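Local structure of TbiB1 (Thermobaculum terrenum, 5V1V) at residues I39-V53 and R64-L78. The protein binds the leader peptide of the lasso-peptide precursor TbiA(alpha), probably presenting it to the enzymes that mature this ribosomally made peptide. Sequence-based numbering, arbitrary orientation. Where two conformers were deposited one is given.
Sequences IWSLLEEGKRPEEIV and RPTVERDLRDFLRAL. With ZN (zinc ion), chain F; ZN (zinc ion), chain E.
Val53 and Leu71 interlock as reciprocal knobs and holes where the three helices of the domain meet. Val53 drops among Arg64, Val67, Glu68 and Leu71, while Leu71 enters a socket formed by Ile39, Pro49, Ile52 and Val53. The two methyls of Leu71 divide the work: CD2 meets CG2 of Val53 at 3.7 Å, and CD1 reaches CG2 of Ile39 at 3.8 Å, so one branched leucine spans both helices opposite. Ile39 has CG1 opposite its carbonyl carbon (chi1 -67°), which leaves CG2 anti to N and set against the edge of the Phe74 ring, 3.7 Å from CE2. Further along, Leu43 and Leu78 meet tip to tip through their CD1 methyls, and the CD1 of Leu78 lies at the edge of the Trp40 indole, 4.0 Å from CE3.

At the other end the core gives way to charge. The extended Arg64 crosses Val53 at about a right angle, and Val53 CG1 sits over the centre of the guanidinium face, 3.6 Å from Arg64 CZ. Its NH2 makes a salt bridge to Glu50, including a weak, bent hydrogen bond to OE2 at 2.7 Å, with the two planes turned 38° apart. That same oxygen binds a zinc ion 2.0 Å away, which Asp54 and a water also bind; Asp54 also pairs with Arg64 NH1. A long aliphatic arm with a flat cationic end suits this border position.

Helix 64-80 thus packs across helices 34-44 and 49-59 in this PqqD-like, winged-helix-type fold. Ile39 and Phe74 also pack against apolar side chains of the bound peptide, while the indole of Trp40 has its NE1 hydrogen-bonded to Ser12 OG in strand 10-15.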
loop_
_atom_site.group_PDB
_atom_site.type_symbol
_atom_site.label_atom_id
_atom_site.label_comp_id
_atom_site.label_asym_id
_atom_site.label_seq_id
_atom_site.Cartn_x
_atom_site.Cartn_y
_atom_site.Cartn_z
ATOM N N ILE A 39 0.124 -3.077 4.488
ATOM C CA ILE A 39 1.258 -2.330 3.950
ATOM C C ILE A 39 0.973 -0.826 3.983
ATOM O O ILE A 39 1.829 -0.048 4.402
ATOM C CB ILE A 39 1.639 -2.806 2.537
ATOM C CG1 ILE A 39 2.183 -4.235 2.619
ATOM C CG2 ILE A 39 2.665 -1.856 1.923
ATOM C CD1 ILE A 39 2.204 -4.945 1.282
ATOM N N TRP A 40 -0.228 -0.415 3.568
ATOM C CA TRP A 40 -0.563 1.000 3.596
ATOM C C TRP A 40 -0.464 1.570 5.010
ATOM O O TRP A 40 0.108 2.640 5.226
ATOM C CB TRP A 40 -1.950 1.220 3.009
ATOM C CG TRP A 40 -2.284 2.672 2.872
ATOM C CD1 TRP A 40 -3.031 3.423 3.738
ATOM C CD2 TRP A 40 -1.853 3.565 1.831
ATOM N NE1 TRP A 40 -3.095 4.721 3.295
ATOM C CE2 TRP A 40 -2.395 4.834 2.124
ATOM C CE3 TRP A 40 -1.084 3.412 0.669
ATOM C CZ2 TRP A 40 -2.188 5.951 1.310
ATOM C CZ3 TRP A 40 -0.876 4.532 -0.147
ATOM C CH2 TRP A 40 -1.430 5.784 0.183
ATOM N N SER A 41 -0.992 0.832 5.981
ATOM C CA SER A 41 -0.931 1.274 7.371
ATOM C C SER A 41 0.508 1.459 7.856
ATOM O O SER A 41 0.814 2.414 8.582
ATOM C CB SER A 41 -1.689 0.313 8.280
ATOM O OG SER A 41 -3.071 0.332 7.981
ATOM N N LEU A 42 1.394 0.560 7.436
ATOM C CA LEU A 42 2.810 0.670 7.776
ATOM C C LEU A 42 3.468 1.870 7.085
ATOM O O LEU A 42 4.282 2.568 7.685
ATOM C CB LEU A 42 3.545 -0.633 7.442
ATOM C CG LEU A 42 3.151 -1.837 8.311
ATOM C CD1 LEU A 42 3.418 -3.156 7.601
ATOM C CD2 LEU A 42 3.856 -1.792 9.657
ATOM N N LEU A 43 3.108 2.112 5.821
ATOM C CA LEU A 43 3.574 3.317 5.127
ATOM C C LEU A 43 3.106 4.586 5.848
ATOM O O LEU A 43 3.857 5.558 5.968
ATOM C CB LEU A 43 3.111 3.336 3.670
ATOM C CG LEU A 43 3.777 2.328 2.737
ATOM C CD1 LEU A 43 2.978 2.259 1.445
ATOM C CD2 LEU A 43 5.235 2.665 2.459
ATOM N N GLU A 44 1.864 4.579 6.325
ATOM C CA GLU A 44 1.332 5.710 7.087
ATOM C C GLU A 44 2.176 6.029 8.319
ATOM O O GLU A 44 2.288 7.193 8.714
ATOM C CB GLU A 44 -0.124 5.458 7.481
ATOM C CG GLU A 44 -1.078 5.516 6.304
ATOM C CD GLU A 44 -2.516 5.235 6.678
ATOM O OE1 GLU A 44 -2.781 4.210 7.334
ATOM O OE2 GLU A 44 -3.391 6.030 6.288
ATOM N N GLU A 45 2.771 4.989 8.899
ATOM C CA GLU A 45 3.638 5.112 10.078
ATOM C C GLU A 45 5.079 5.494 9.723
ATOM O O GLU A 45 5.922 5.658 10.613
ATOM C CB GLU A 45 3.643 3.804 10.880
ATOM C CG GLU A 45 2.311 3.449 11.519
ATOM C CD GLU A 45 2.202 1.975 11.866
ATOM O OE1 GLU A 45 3.216 1.251 11.776
ATOM O OE2 GLU A 45 1.093 1.535 12.225
ATOM N N GLY A 46 5.368 5.614 8.429
ATOM C CA GLY A 46 6.714 5.950 7.979
ATOM C C GLY A 46 7.682 4.782 8.022
ATOM O O GLY A 46 8.898 4.981 8.070
ATOM N N LYS A 47 7.154 3.560 7.994
ATOM C CA LYS A 47 8.006 2.371 7.989
ATOM C C LYS A 47 8.721 2.240 6.644
ATOM O O LYS A 47 8.116 2.451 5.602
ATOM C CB LYS A 47 7.190 1.106 8.294
ATOM C CG LYS A 47 6.464 1.096 9.635
ATOM C CD LYS A 47 7.405 0.986 10.819
ATOM C CE LYS A 47 6.620 1.064 12.118
ATOM N NZ LYS A 47 7.461 1.540 13.251
ATOM N N ARG A 48 10.010 1.909 6.683
ATOM C CA ARG A 48 10.816 1.741 5.466
ATOM C C ARG A 48 10.538 0.377 4.834
ATOM O O ARG A 48 10.052 -0.522 5.524
ATOM C CB ARG A 48 12.299 1.839 5.817
ATOM C CG ARG A 48 12.683 3.159 6.460
ATOM C CD ARG A 48 14.086 3.117 7.040
ATOM N NE ARG A 48 15.125 3.014 6.016
ATOM C CZ ARG A 48 15.559 4.024 5.265
ATOM N NH1 ARG A 48 15.043 5.240 5.401
ATOM N NH2 ARG A 48 16.509 3.814 4.363
ATOM N N PRO A 49 10.854 0.206 3.532
ATOM C CA PRO A 49 10.643 -1.095 2.904
ATOM C C PRO A 49 11.159 -2.296 3.705
ATOM O O PRO A 49 10.415 -3.259 3.826
ATOM C CB PRO A 49 11.347 -0.949 1.552
ATOM C CG PRO A 49 11.115 0.485 1.211
ATOM C CD PRO A 49 11.219 1.227 2.529
ATOM N N GLU A 50 12.377 -2.240 4.254
ATOM C CA GLU A 50 12.917 -3.340 5.084
ATOM C C GLU A 50 11.990 -3.662 6.244
ATOM O O GLU A 50 11.721 -4.830 6.537
ATOM C CB GLU A 50 14.319 -3.015 5.634
ATOM C CG GLU A 50 14.879 -4.049 6.616
ATOM C CD GLU A 50 15.192 -5.376 5.950
ATOM O OE1 GLU A 50 15.310 -5.400 4.710
ATOM O OE2 GLU A 50 15.327 -6.401 6.662
ATOM N N GLU A 51 11.518 -2.615 6.923
ATOM C CA GLU A 51 10.618 -2.762 8.068
ATOM C C GLU A 51 9.290 -3.376 7.646
ATOM O O GLU A 51 8.716 -4.181 8.373
ATOM C CB GLU A 51 10.344 -1.413 8.733
ATOM C CG GLU A 51 11.572 -0.753 9.314
ATOM C CD GLU A 51 11.245 0.525 10.043
ATOM O OE1 GLU A 51 11.244 0.506 11.290
ATOM O OE2 GLU A 51 10.978 1.540 9.365
ATOM N N ILE A 52 8.801 -2.987 6.470
ATOM C CA ILE A 52 7.542 -3.518 5.972
ATOM C C ILE A 52 7.703 -5.004 5.642
ATOM O O ILE A 52 6.871 -5.816 6.024
ATOM C CB ILE A 52 7.031 -2.729 4.746
ATOM C CG1 ILE A 52 6.714 -1.280 5.150
ATOM C CG2 ILE A 52 5.818 -3.423 4.133
ATOM C CD1 ILE A 52 6.417 -0.361 3.984
ATOM N N VAL A 53 8.785 -5.362 4.956
ATOM C CA VAL A 53 9.076 -6.767 4.683
ATOM C C VAL A 53 9.085 -7.558 5.998
ATOM O O VAL A 53 8.447 -8.604 6.106
ATOM C CB VAL A 53 10.408 -6.942 3.914
ATOM C CG1 VAL A 53 10.798 -8.414 3.830
ATOM C CG2 VAL A 53 10.314 -6.332 2.517
ATOM N N ARG A 64 10.032 -14.767 2.882
ATOM C CA ARG A 64 10.601 -13.454 2.590
ATOM C C ARG A 64 10.726 -13.124 1.088
ATOM O O ARG A 64 10.369 -12.021 0.690
ATOM C CB ARG A 64 11.934 -13.258 3.326
ATOM C CG ARG A 64 12.572 -11.893 3.143
ATOM C CD ARG A 64 13.895 -11.806 3.889
ATOM N NE ARG A 64 14.313 -10.417 4.035
ATOM C CZ ARG A 64 13.974 -9.636 5.059
ATOM N NH1 ARG A 64 13.217 -10.100 6.051
ATOM N NH2 ARG A 64 14.400 -8.385 5.097
ATOM N N PRO A 65 11.199 -14.075 0.248
ATOM C CA PRO A 65 11.288 -13.756 -1.187
ATOM C C PRO A 65 9.955 -13.349 -1.816
ATOM O O PRO A 65 9.920 -12.431 -2.643
ATOM C CB PRO A 65 11.817 -15.061 -1.796
ATOM C CG PRO A 65 12.647 -15.643 -0.707
ATOM C CD PRO A 65 11.872 -15.356 0.549
ATOM N N THR A 66 8.872 -14.011 -1.420
ATOM C CA THR A 66 7.553 -13.690 -1.948
ATOM C C THR A 66 7.149 -12.295 -1.502
ATOM O O THR A 66 6.645 -11.505 -2.306
ATOM C CB THR A 66 6.507 -14.722 -1.489
ATOM O OG1 THR A 66 6.799 -15.979 -2.100
ATOM C CG2 THR A 66 5.100 -14.300 -1.889
ATOM N N VAL A 67 7.385 -11.987 -0.227
ATOM C CA VAL A 67 7.048 -10.662 0.293
ATOM C C VAL A 67 7.827 -9.575 -0.451
ATOM O O VAL A 67 7.260 -8.558 -0.838
ATOM C CB VAL A 67 7.303 -10.541 1.807
ATOM C CG1 VAL A 67 7.011 -9.125 2.282
ATOM C CG2 VAL A 67 6.451 -11.542 2.566
ATOM N N GLU A 68 9.121 -9.794 -0.664
ATOM C CA GLU A 68 9.958 -8.816 -1.358
ATOM C C GLU A 68 9.477 -8.559 -2.787
ATOM O O GLU A 68 9.329 -7.413 -3.203
ATOM C CB GLU A 68 11.420 -9.259 -1.379
ATOM C CG GLU A 68 12.120 -9.224 -0.026
ATOM C CD GLU A 68 13.521 -9.816 -0.089
ATOM O OE1 GLU A 68 13.668 -10.976 -0.538
ATOM O OE2 GLU A 68 14.478 -9.122 0.306
ATOM N N ARG A 69 9.224 -9.632 -3.526
ATOM C CA ARG A 69 8.755 -9.523 -4.909
ATOM C C ARG A 69 7.405 -8.814 -4.972
ATOM O O ARG A 69 7.205 -7.901 -5.781
ATOM C CB ARG A 69 8.662 -10.906 -5.553
ATOM C CG ARG A 69 10.011 -11.551 -5.859
ATOM C CD ARG A 69 9.843 -12.865 -6.612
ATOM N NE ARG A 69 9.029 -13.831 -5.870
ATOM C CZ ARG A 69 9.484 -14.943 -5.297
ATOM N NH1 ARG A 69 10.766 -15.281 -5.378
ATOM N NH2 ARG A 69 8.639 -15.728 -4.641
ATOM N N ASP A 70 6.485 -9.215 -4.096
ATOM C CA ASP A 70 5.147 -8.636 -4.107
ATOM C C ASP A 70 5.151 -7.183 -3.658
ATOM O O ASP A 70 4.414 -6.353 -4.211
ATOM C CB ASP A 70 4.198 -9.434 -3.214
ATOM C CG ASP A 70 3.832 -10.789 -3.796
ATOM O OD1 ASP A 70 4.223 -11.102 -4.943
ATOM O OD2 ASP A 70 3.136 -11.549 -3.094
ATOM N N LEU A 71 5.970 -6.873 -2.653
ATOM C CA LEU A 71 6.049 -5.510 -2.146
ATOM C C LEU A 71 6.588 -4.579 -3.214
ATOM O O LEU A 71 6.050 -3.499 -3.408
ATOM C CB LEU A 71 6.893 -5.413 -0.872
ATOM C CG LEU A 71 7.012 -4.010 -0.261
ATOM C CD1 LEU A 71 5.647 -3.513 0.209
ATOM C CD2 LEU A 71 8.020 -4.007 0.882
ATOM N N ARG A 72 7.630 -4.995 -3.928
ATOM C CA ARG A 72 8.169 -4.150 -4.992
ATOM C C ARG A 72 7.088 -3.768 -6.006
ATOM O O ARG A 72 6.940 -2.598 -6.358
ATOM C CB ARG A 72 9.335 -4.831 -5.703
ATOM C CG ARG A 72 9.976 -3.930 -6.761
ATOM C CD ARG A 72 10.988 -4.624 -7.668
ATOM N NE ARG A 72 11.973 -5.431 -6.946
ATOM C CZ ARG A 72 13.101 -4.973 -6.410
ATOM N NH1 ARG A 72 13.419 -3.685 -6.484
ATOM N NH2 ARG A 72 13.916 -5.818 -5.790
ATOM N N ASP A 73 6.334 -4.758 -6.472
ATOM C CA ASP A 73 5.274 -4.497 -7.456
ATOM C C ASP A 73 4.162 -3.621 -6.888
ATOM O O ASP A 73 3.641 -2.748 -7.586
ATOM C CB ASP A 73 4.674 -5.811 -7.994
ATOM C CG ASP A 73 5.571 -6.509 -9.007
ATOM O OD1 ASP A 73 6.393 -5.844 -9.673
ATOM O OD2 ASP A 73 5.440 -7.746 -9.149
ATOM N N PHE A 74 3.808 -3.839 -5.626
ATOM C CA PHE A 74 2.757 -3.064 -4.997
ATOM C C PHE A 74 3.181 -1.608 -4.827
ATOM O O PHE A 74 2.426 -0.689 -5.156
ATOM C CB PHE A 74 2.391 -3.698 -3.659
ATOM C CG PHE A 74 1.270 -3.018 -2.945
ATOM C CD1 PHE A 74 -0.031 -3.058 -3.442
ATOM C CD2 PHE A 74 1.511 -2.356 -1.751
ATOM C CE1 PHE A 74 -1.067 -2.442 -2.753
ATOM C CE2 PHE A 74 0.479 -1.750 -1.052
ATOM C CZ PHE A 74 -0.806 -1.785 -1.560
ATOM N N LEU A 75 4.394 -1.397 -4.321
ATOM C CA LEU A 75 4.900 -0.030 -4.178
ATOM C C LEU A 75 4.998 0.674 -5.538
ATOM O O LEU A 75 4.673 1.851 -5.659
ATOM C CB LEU A 75 6.253 -0.008 -3.468
ATOM C CG LEU A 75 6.281 -0.522 -2.031
ATOM C CD1 LEU A 75 7.691 -0.378 -1.485
ATOM C CD2 LEU A 75 5.290 0.217 -1.151
ATOM N N ARG A 76 5.428 -0.055 -6.570
ATOM C CA ARG A 76 5.465 0.513 -7.909
ATOM C C ARG A 76 4.073 0.904 -8.393
ATOM O O ARG A 76 3.918 1.936 -9.029
ATOM C CB ARG A 76 6.078 -0.480 -8.888
ATOM C CG ARG A 76 7.577 -0.675 -8.728
ATOM C CD ARG A 76 8.102 -1.757 -9.670
ATOM N NE ARG A 76 7.763 -1.483 -11.066
ATOM C CZ ARG A 76 8.372 -0.575 -11.827
ATOM N NH1 ARG A 76 9.376 0.153 -11.341
ATOM N NH2 ARG A 76 7.977 -0.399 -13.081
ATOM N N ALA A 77 3.061 0.102 -8.055
ATOM C CA ALA A 77 1.694 0.415 -8.466
ATOM C C ALA A 77 1.218 1.677 -7.761
ATOM O O ALA A 77 0.595 2.540 -8.379
ATOM C CB ALA A 77 0.759 -0.759 -8.201
ATOM N N LEU A 78 1.528 1.794 -6.473
ATOM C CA LEU A 78 1.181 3.004 -5.736
ATOM C C LEU A 78 1.882 4.224 -6.329
ATOM O O LEU A 78 1.266 5.276 -6.504
ATOM C CB LEU A 78 1.525 2.867 -4.252
ATOM C CG LEU A 78 0.818 1.768 -3.456
ATOM C CD1 LEU A 78 1.388 1.733 -2.046
ATOM C CD2 LEU A 78 -0.690 1.974 -3.433
HETATM ZN ZN ZN F . 15.118 -6.844 8.559
HETATM ZN ZN ZN E . -4.452 4.298 8.331
HETATM O O HOH W 1 -3.710 3.350 9.863
HETATM O O HOH W 2 15.273 -8.886 8.541
#